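Sniffer CG10964-PA (Drosophila melanogaster, PDB 1SNY) probably reduces carbonyl compounds with NADPH, as a carbonyl reductase of the short-chain dehydrogenase/reductase family built on a Rossmann fold. Local coordinates at residues A[89-94]-A[146-151]; A[195-200]-A[255-260]. One frame throughout, in Å; residues are numbered along the deposited sequence.

Contact 1: residues A[89-94]-A[146-151]; sequences KLVADI and LPLLKK
Two neighbouring helices of the Rossmann fold, 87-98 and 124-155, pack here through Leu148, whose methyl CD1 reaches between Val91 and Ile94, one helical turn apart on the other helix. On one side of it stands Val91, with CG1 3.7 Å from Leu148 CD1; these two side chains run past one another in opposite senses. The other partner sits tighter: Ile94 CG2 lies 3.4 Å from Leu148 CD1, closer than ordinary van der Waals contact, and Ile94 CB follows at 3.7 Å from the same methyl. Leu148 gets there with CG opposite its own carbonyl carbon (chi1 -77°) and the chain then extended (chi2 167°), which carries CD1 out to the far helix. The contact is wholly apolar and mostly buried; the salt bridge of Lys89 with Asp93 lies within helix 87-98, apart from it. Between the helices themselves, Lys151 NZ forms a salt bridge with Glu95. Leu148 also rests on Thr98 of helix 87-98 and on Leu103, in the loop leading to strand 105-108, while Val91 and Leu90 extend the packing along helix 124-155 to Ala144 and Leu141.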
ATOM      1  N   LYS A  89       4.476  -4.040  26.459  1.00 38.93           N
ATOM      2  CA  LYS A  89       3.672  -4.096  27.667  1.00 39.98           C
ATOM      3  C   LYS A  89       2.237  -4.496  27.366  1.00 39.76           C
ATOM      4  O   LYS A  89       1.587  -5.153  28.180  1.00 39.31           O
ATOM      5  CB  LYS A  89       3.674  -2.751  28.394  1.00 41.79           C
ATOM      6  CG  LYS A  89       3.058  -2.842  29.781  1.00 44.25           C
ATOM      7  CD  LYS A  89       2.925  -1.489  30.450  1.00 46.76           C
ATOM      8  CE  LYS A  89       2.384  -1.651  31.863  1.00 48.48           C
ATOM      9  NZ  LYS A  89       1.120  -2.443  31.889  1.00 48.21           N
ATOM     10  N   LEU A  90       1.733  -4.091  26.204  1.00 38.01           N
ATOM     11  CA  LEU A  90       0.372  -4.447  25.837  1.00 37.83           C
ATOM     12  C   LEU A  90       0.284  -5.966  25.871  1.00 36.57           C
ATOM     13  O   LEU A  90      -0.589  -6.533  26.525  1.00 36.67           O
ATOM     14  CB  LEU A  90       0.037  -3.943  24.432  1.00 38.19           C
ATOM     15  CG  LEU A  90      -1.418  -4.167  23.997  1.00 40.20           C
ATOM     16  CD1 LEU A  90      -2.332  -3.299  24.853  1.00 39.38           C
ATOM     17  CD2 LEU A  90      -1.593  -3.816  22.523  1.00 39.30           C
ATOM     18  N   VAL A  91       1.208  -6.616  25.170  1.00 35.33           N
ATOM     19  CA  VAL A  91       1.252  -8.071  25.106  1.00 35.92           C
ATOM     20  C   VAL A  91       1.505  -8.692  26.474  1.00 35.78           C
ATOM     21  O   VAL A  91       1.016  -9.781  26.769  1.00 34.89           O
ATOM     22  CB  VAL A  91       2.341  -8.548  24.114  1.00 36.05           C
ATOM     23  CG1 VAL A  91       2.618 -10.026  24.302  1.00 38.52           C
ATOM     24  CG2 VAL A  91       1.877  -8.292  22.685  1.00 37.72           C
ATOM     25  N   ALA A  92       2.275  -7.999  27.308  1.00 36.01           N
ATOM     26  CA  ALA A  92       2.567  -8.501  28.644  1.00 35.55           C
ATOM     27  C   ALA A  92       1.266  -8.603  29.424  1.00 34.24           C
ATOM     28  O   ALA A  92       0.958  -9.645  29.996  1.00 36.03           O
ATOM     29  CB  ALA A  92       3.539  -7.567  29.360  1.00 36.53           C
ATOM     30  N   ASP A  93       0.496  -7.519  29.430  1.00 34.41           N
ATOM     31  CA  ASP A  93      -0.771  -7.497  30.145  1.00 33.66           C
ATOM     32  C   ASP A  93      -1.712  -8.591  29.652  1.00 33.08           C
ATOM     33  O   ASP A  93      -2.415  -9.222  30.441  1.00 30.22           O
ATOM     34  CB  ASP A  93      -1.446  -6.129  30.000  1.00 35.71           C
ATOM     35  CG  ASP A  93      -0.575  -4.992  30.505  1.00 38.74           C
ATOM     36  OD1 ASP A  93       0.221  -5.221  31.439  1.00 38.36           O
ATOM     37  OD2 ASP A  93      -0.694  -3.865  29.975  1.00 41.13           O
ATOM     38  N   ILE A  94      -1.727  -8.819  28.346  1.00 31.95           N
ATOM     39  CA  ILE A  94      -2.589  -9.848  27.789  1.00 31.48           C
ATOM     40  C   ILE A  94      -2.155 -11.226  28.272  1.00 33.04           C
ATOM     41  O   ILE A  94      -2.956 -11.979  28.825  1.00 34.64           O
ATOM     42  CB  ILE A  94      -2.572  -9.823  26.242  1.00 29.82           C
ATOM     43  CG1 ILE A  94      -3.187  -8.513  25.743  1.00 30.67           C
ATOM     44  CG2 ILE A  94      -3.346 -11.017  25.686  1.00 25.09           C
ATOM     45  CD1 ILE A  94      -3.153  -8.344  24.230  1.00 29.39           C
ATOM     46  N   LEU A 146       2.082 -12.189  17.804  1.00 25.17           N
ATOM     47  CA  LEU A 146       2.399 -13.511  17.263  1.00 25.12           C
ATOM     48  C   LEU A 146       2.604 -14.608  18.316  1.00 23.89           C
ATOM     49  O   LEU A 146       2.045 -15.698  18.198  1.00 21.42           O
ATOM     50  CB  LEU A 146       3.615 -13.429  16.332  1.00 26.64           C
ATOM     51  CG  LEU A 146       3.514 -14.339  15.097  1.00 30.97           C
ATOM     52  CD1 LEU A 146       2.187 -14.090  14.372  1.00 30.18           C
ATOM     53  CD2 LEU A 146       4.671 -14.066  14.152  1.00 30.31           C
ATOM     54  N   PRO A 147       3.405 -14.337  19.362  1.00 24.80           N
ATOM     55  CA  PRO A 147       3.607 -15.376  20.379  1.00 25.40           C
ATOM     56  C   PRO A 147       2.285 -15.842  20.989  1.00 24.50           C
ATOM     57  O   PRO A 147       2.049 -17.047  21.146  1.00 27.74           O
ATOM     58  CB  PRO A 147       4.518 -14.686  21.395  1.00 25.90           C
ATOM     59  CG  PRO A 147       5.352 -13.787  20.520  1.00 25.33           C
ATOM     60  CD  PRO A 147       4.308 -13.194  19.592  1.00 25.62           C
ATOM     61  N   LEU A 148       1.423 -14.885  21.321  1.00 23.42           N
ATOM     62  CA  LEU A 148       0.119 -15.185  21.905  1.00 22.88           C
ATOM     63  C   LEU A 148      -0.786 -15.936  20.925  1.00 22.40           C
ATOM     64  O   LEU A 148      -1.509 -16.856  21.313  1.00 20.99           O
ATOM     65  CB  LEU A 148      -0.576 -13.893  22.333  1.00 24.93           C
ATOM     66  CG  LEU A 148      -0.070 -13.265  23.640  1.00 26.04           C
ATOM     67  CD1 LEU A 148      -0.605 -11.864  23.795  1.00 26.35           C
ATOM     68  CD2 LEU A 148      -0.502 -14.131  24.807  1.00 28.13           C
ATOM     69  N   LEU A 149      -0.756 -15.529  19.662  1.00 21.87           N
ATOM     70  CA  LEU A 149      -1.586 -16.161  18.637  1.00 19.89           C
ATOM     71  C   LEU A 149      -1.153 -17.601  18.381  1.00 20.56           C
ATOM     72  O   LEU A 149      -1.982 -18.478  18.128  1.00 22.42           O
ATOM     73  CB  LEU A 149      -1.533 -15.343  17.334  1.00 17.05           C
ATOM     74  CG  LEU A 149      -2.250 -13.983  17.330  1.00 15.09           C
ATOM     75  CD1 LEU A 149      -1.821 -13.190  16.109  1.00 19.02           C
ATOM     76  CD2 LEU A 149      -3.778 -14.187  17.344  1.00 16.35           C
ATOM     77  N   LYS A 150       0.149 -17.851  18.449  1.00 20.81           N
ATOM     78  CA  LYS A 150       0.662 -19.192  18.223  1.00 23.40           C
ATOM     79  C   LYS A 150       0.330 -20.105  19.393  1.00 24.22           C
ATOM     80  O   LYS A 150       0.074 -21.295  19.202  1.00 24.54           O
ATOM     81  CB  LYS A 150       2.175 -19.158  17.994  1.00 22.32           C
ATOM     82  CG  LYS A 150       2.565 -18.521  16.681  1.00 25.77           C
ATOM     83  CD  LYS A 150       4.075 -18.432  16.530  1.00 27.77           C
ATOM     84  CE  LYS A 150       4.462 -17.810  15.192  1.00 28.43           C
ATOM     85  NZ  LYS A 150       5.930 -17.566  15.112  1.00 32.32           N
ATOM     86  N   LYS A 151       0.344 -19.556  20.606  1.00 24.35           N
ATOM     87  CA  LYS A 151       0.014 -20.365  21.775  1.00 26.69           C
ATOM     88  C   LYS A 151      -1.445 -20.791  21.674  1.00 26.55           C
ATOM     89  O   LYS A 151      -1.789 -21.942  21.957  1.00 28.02           O
ATOM     90  CB  LYS A 151       0.233 -19.573  23.066  1.00 29.42           C
ATOM     91  CG  LYS A 151       1.693 -19.316  23.381  1.00 34.10           C
ATOM     92  CD  LYS A 151       1.859 -18.574  24.695  1.00 37.73           C
ATOM     93  CE  LYS A 151       3.326 -18.324  24.990  1.00 39.17           C
ATOM     94  NZ  LYS A 151       3.505 -17.570  26.259  1.00 41.93           N
TER

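Contact 2: residues A[195-200]-A[255-260]; sequences ALNAAT and GGFVNY
The polar-aromatic part of this contact joins Asn197 to Phe257, where helix 187-207, which also carries the NADP-binding Tyr189 and Lys193, packs on the sheet of the Rossmann fold. Asn197 ND2 lies over one face of the Phe257 ring, 3.5 Å above its plane and displaced toward the rim; the ring atom nearest ND2 is Phe257 CE2, 3.5 Å away, with CZ 3.8 Å from that nitrogen. The amide and ring planes are inclined by 55°, so the two groups are not stacked flat. Phe257 brings its ring to the amide by placing CG opposite the backbone N (chi1 -174°), although its CB points neither at the helix nor away from it.

The other end of the same amide is held by hydrogen bonds outside the two segments: Asn197 OD1 pairs with Ser172 OG and Ser216 OG. These bonds probably fix the rotation of the amide, leaving ND2 on the side of the ring. Thr200 OG1 likewise bonds to Ser216 OG and to Asn170 ND2, which satisfies this buried hydroxyl.

Looser packing follows one helical turn later. Thr200 CG2 comes within 4.2 Å of Gly256 O, and Gly255 CA lies beside Thr200 O, 4.5 Å away. Gly255 has a positive phi of 77°, a conformation that favours glycine, as the chain turns toward the strand.

Backbone hydrogen bonds between Ser216 and both Gly256 and Val258 align this chain with strand 213-217, making 257-258 the last strand of the parallel sheet within the chain. Helix 187-207 lies over a face of the sheet, across strands 167-171, 213-217 and 257-258, with Ala195, Leu196 and Ala199 packed on helix 124-155 and Ala195, Ala198 and Ala199 also touching the second subunit.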
ATOM      1  N   ALA A 195      -2.395  -1.481   0.841  1.00 14.23           N
ATOM      2  CA  ALA A 195      -1.164  -1.954   1.457  1.00 13.04           C
ATOM      3  C   ALA A 195      -1.491  -2.944   2.579  1.00 12.60           C
ATOM      4  O   ALA A 195      -0.794  -3.940   2.752  1.00 14.68           O
ATOM      5  CB  ALA A 195      -0.351  -0.763   2.020  1.00 14.56           C
ATOM      6  N   LEU A 196      -2.535  -2.654   3.356  1.00 14.74           N
ATOM      7  CA  LEU A 196      -2.952  -3.541   4.442  1.00 15.44           C
ATOM      8  C   LEU A 196      -3.330  -4.890   3.837  1.00 15.29           C
ATOM      9  O   LEU A 196      -2.997  -5.933   4.376  1.00 13.93           O
ATOM     10  CB  LEU A 196      -4.160  -2.959   5.178  1.00 15.53           C
ATOM     11  CG  LEU A 196      -4.738  -3.776   6.336  1.00 17.08           C
ATOM     12  CD1 LEU A 196      -3.687  -3.936   7.432  1.00 18.40           C
ATOM     13  CD2 LEU A 196      -5.996  -3.096   6.857  1.00 16.56           C
ATOM     14  N   ASN A 197      -4.023  -4.858   2.703  1.00 17.60           N
ATOM     15  CA  ASN A 197      -4.414  -6.104   2.043  1.00 15.97           C
ATOM     16  C   ASN A 197      -3.206  -6.954   1.659  1.00 15.36           C
ATOM     17  O   ASN A 197      -3.214  -8.170   1.856  1.00 16.67           O
ATOM     18  CB  ASN A 197      -5.254  -5.815   0.800  1.00 18.13           C
ATOM     19  CG  ASN A 197      -6.675  -5.396   1.142  1.00 19.63           C
ATOM     20  OD1 ASN A 197      -7.118  -5.531   2.287  1.00 18.25           O
ATOM     21  ND2 ASN A 197      -7.399  -4.891   0.147  1.00 21.43           N
ATOM     22  N   ALA A 198      -2.178  -6.328   1.097  1.00 15.13           N
ATOM     23  CA  ALA A 198      -0.970  -7.051   0.713  1.00 15.41           C
ATOM     24  C   ALA A 198      -0.334  -7.668   1.968  1.00 17.26           C
ATOM     25  O   ALA A 198       0.242  -8.755   1.925  1.00 14.79           O
ATOM     26  CB  ALA A 198       0.018  -6.098  -0.002  1.00 16.89           C
ATOM     27  N   ALA A 199      -0.431  -6.968   3.093  1.00 17.20           N
ATOM     28  CA  ALA A 199       0.111  -7.491   4.345  1.00 16.53           C
ATOM     29  C   ALA A 199      -0.725  -8.699   4.788  1.00 17.82           C
ATOM     30  O   ALA A 199      -0.209  -9.702   5.281  1.00 18.13           O
ATOM     31  CB  ALA A 199       0.076  -6.398   5.421  1.00 20.43           C
ATOM     32  N   THR A 200      -2.032  -8.593   4.611  1.00 17.47           N
ATOM     33  CA  THR A 200      -2.920  -9.692   4.972  1.00 18.63           C
ATOM     34  C   THR A 200      -2.537 -10.961   4.203  1.00 17.48           C
ATOM     35  O   THR A 200      -2.483 -12.054   4.776  1.00 16.82           O
ATOM     36  CB  THR A 200      -4.381  -9.342   4.655  1.00 17.96           C
ATOM     37  OG1 THR A 200      -4.850  -8.353   5.581  1.00 19.54           O
ATOM     38  CG2 THR A 200      -5.257 -10.591   4.737  1.00 17.87           C
ATOM     39  N   GLY A 255      -6.303 -15.757   3.990  1.00 30.20           N
ATOM     40  CA  GLY A 255      -5.540 -14.868   3.135  1.00 27.38           C
ATOM     41  C   GLY A 255      -6.417 -14.123   2.149  1.00 28.49           C
ATOM     42  O   GLY A 255      -5.922 -13.501   1.209  1.00 29.90           O
ATOM     43  N   GLY A 256      -7.724 -14.167   2.375  1.00 27.69           N
ATOM     44  CA  GLY A 256      -8.651 -13.515   1.474  1.00 25.09           C
ATOM     45  C   GLY A 256      -9.171 -12.156   1.888  1.00 25.74           C
ATOM     46  O   GLY A 256      -8.933 -11.670   2.992  1.00 25.52           O
ATOM     47  N   PHE A 257      -9.898 -11.548   0.965  1.00 25.48           N
ATOM     48  CA  PHE A 257     -10.500 -10.246   1.147  1.00 24.56           C
ATOM     49  C   PHE A 257     -11.993 -10.523   1.063  1.00 28.15           C
ATOM     50  O   PHE A 257     -12.506 -10.943   0.014  1.00 28.23           O
ATOM     51  CB  PHE A 257     -10.024  -9.330   0.018  1.00 24.50           C
ATOM     52  CG  PHE A 257     -10.457  -7.899   0.141  1.00 22.74           C
ATOM     53  CD1 PHE A 257     -10.946  -7.386   1.343  1.00 20.70           C
ATOM     54  CD2 PHE A 257     -10.337  -7.042  -0.956  1.00 23.55           C
ATOM     55  CE1 PHE A 257     -11.310  -6.044   1.451  1.00 22.33           C
ATOM     56  CE2 PHE A 257     -10.694  -5.702  -0.865  1.00 20.53           C
ATOM     57  CZ  PHE A 257     -11.186  -5.194   0.345  1.00 22.75           C
ATOM     58  N   VAL A 258     -12.691 -10.329   2.172  1.00 27.13           N
ATOM     59  CA  VAL A 258     -14.118 -10.602   2.183  1.00 29.80           C
ATOM     60  C   VAL A 258     -14.988  -9.437   2.621  1.00 29.74           C
ATOM     61  O   VAL A 258     -14.570  -8.564   3.388  1.00 30.06           O
ATOM     62  CB  VAL A 258     -14.444 -11.819   3.083  1.00 29.40           C
ATOM     63  CG1 VAL A 258     -13.558 -12.996   2.706  1.00 31.63           C
ATOM     64  CG2 VAL A 258     -14.259 -11.453   4.543  1.00 31.81           C
ATOM     65  N   ASN A 259     -16.212  -9.446   2.112  1.00 29.69           N
ATOM     66  CA  ASN A 259     -17.214  -8.441   2.418  1.00 28.67           C
ATOM     67  C   ASN A 259     -17.741  -8.756   3.826  1.00 30.73           C
ATOM     68  O   ASN A 259     -17.414  -9.802   4.395  1.00 29.63           O
ATOM     69  CB  ASN A 259     -18.322  -8.533   1.361  1.00 29.63           C
ATOM     70  CG  ASN A 259     -19.258  -7.340   1.373  1.00 32.81           C
ATOM     71  OD1 ASN A 259     -18.836  -6.207   1.604  1.00 26.86           O
ATOM     72  ND2 ASN A 259     -20.543  -7.591   1.096  1.00 29.40           N
ATOM     73  N   TYR A 260     -18.542  -7.861   4.394  1.00 31.37           N
ATOM     74  CA  TYR A 260     -19.061  -8.074   5.744  1.00 34.13           C
ATOM     75  C   TYR A 260     -19.967  -9.298   5.876  1.00 34.29           C
ATOM     76  O   TYR A 260     -20.191  -9.790   6.984  1.00 33.64           O
ATOM     77  CB  TYR A 260     -19.799  -6.825   6.223  1.00 35.77           C
ATOM     78  CG  TYR A 260     -21.052  -6.513   5.442  1.00 39.00           C
ATOM     79  CD1 TYR A 260     -22.262  -7.134   5.751  1.00 40.45           C
ATOM     80  CD2 TYR A 260     -21.030  -5.594   4.399  1.00 38.98           C
ATOM     81  CE1 TYR A 260     -23.422  -6.842   5.042  1.00 42.23           C
ATOM     82  CE2 TYR A 260     -22.183  -5.296   3.682  1.00 42.39           C
ATOM     83  CZ  TYR A 260     -23.376  -5.923   4.010  1.00 42.15           C
ATOM     84  OH  TYR A 260     -24.524  -5.615   3.318  1.00 43.06           O
TER

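In the fold
Both segments of contact 1 precede those of contact 2 in the sequence; their centres are 23 Å apart and even the nearest atoms are separated by about 10 Å. Helix 124-155 links them: contact 1 joins its later part to helix 87-98, and its middle packs against helix 187-207 of contact 2. Contact 1 is thus helix-on-helix packing, whereas contact 2 brings a helix onto the end strand of the parallel sheet. The cofactor lies nearer the second: the side chain of Phe257 is about 8 Å from the bound NADP, that of Ile94 about 14 Å. Contact 2 therefore packs a helix of the cofactor site against the sheet.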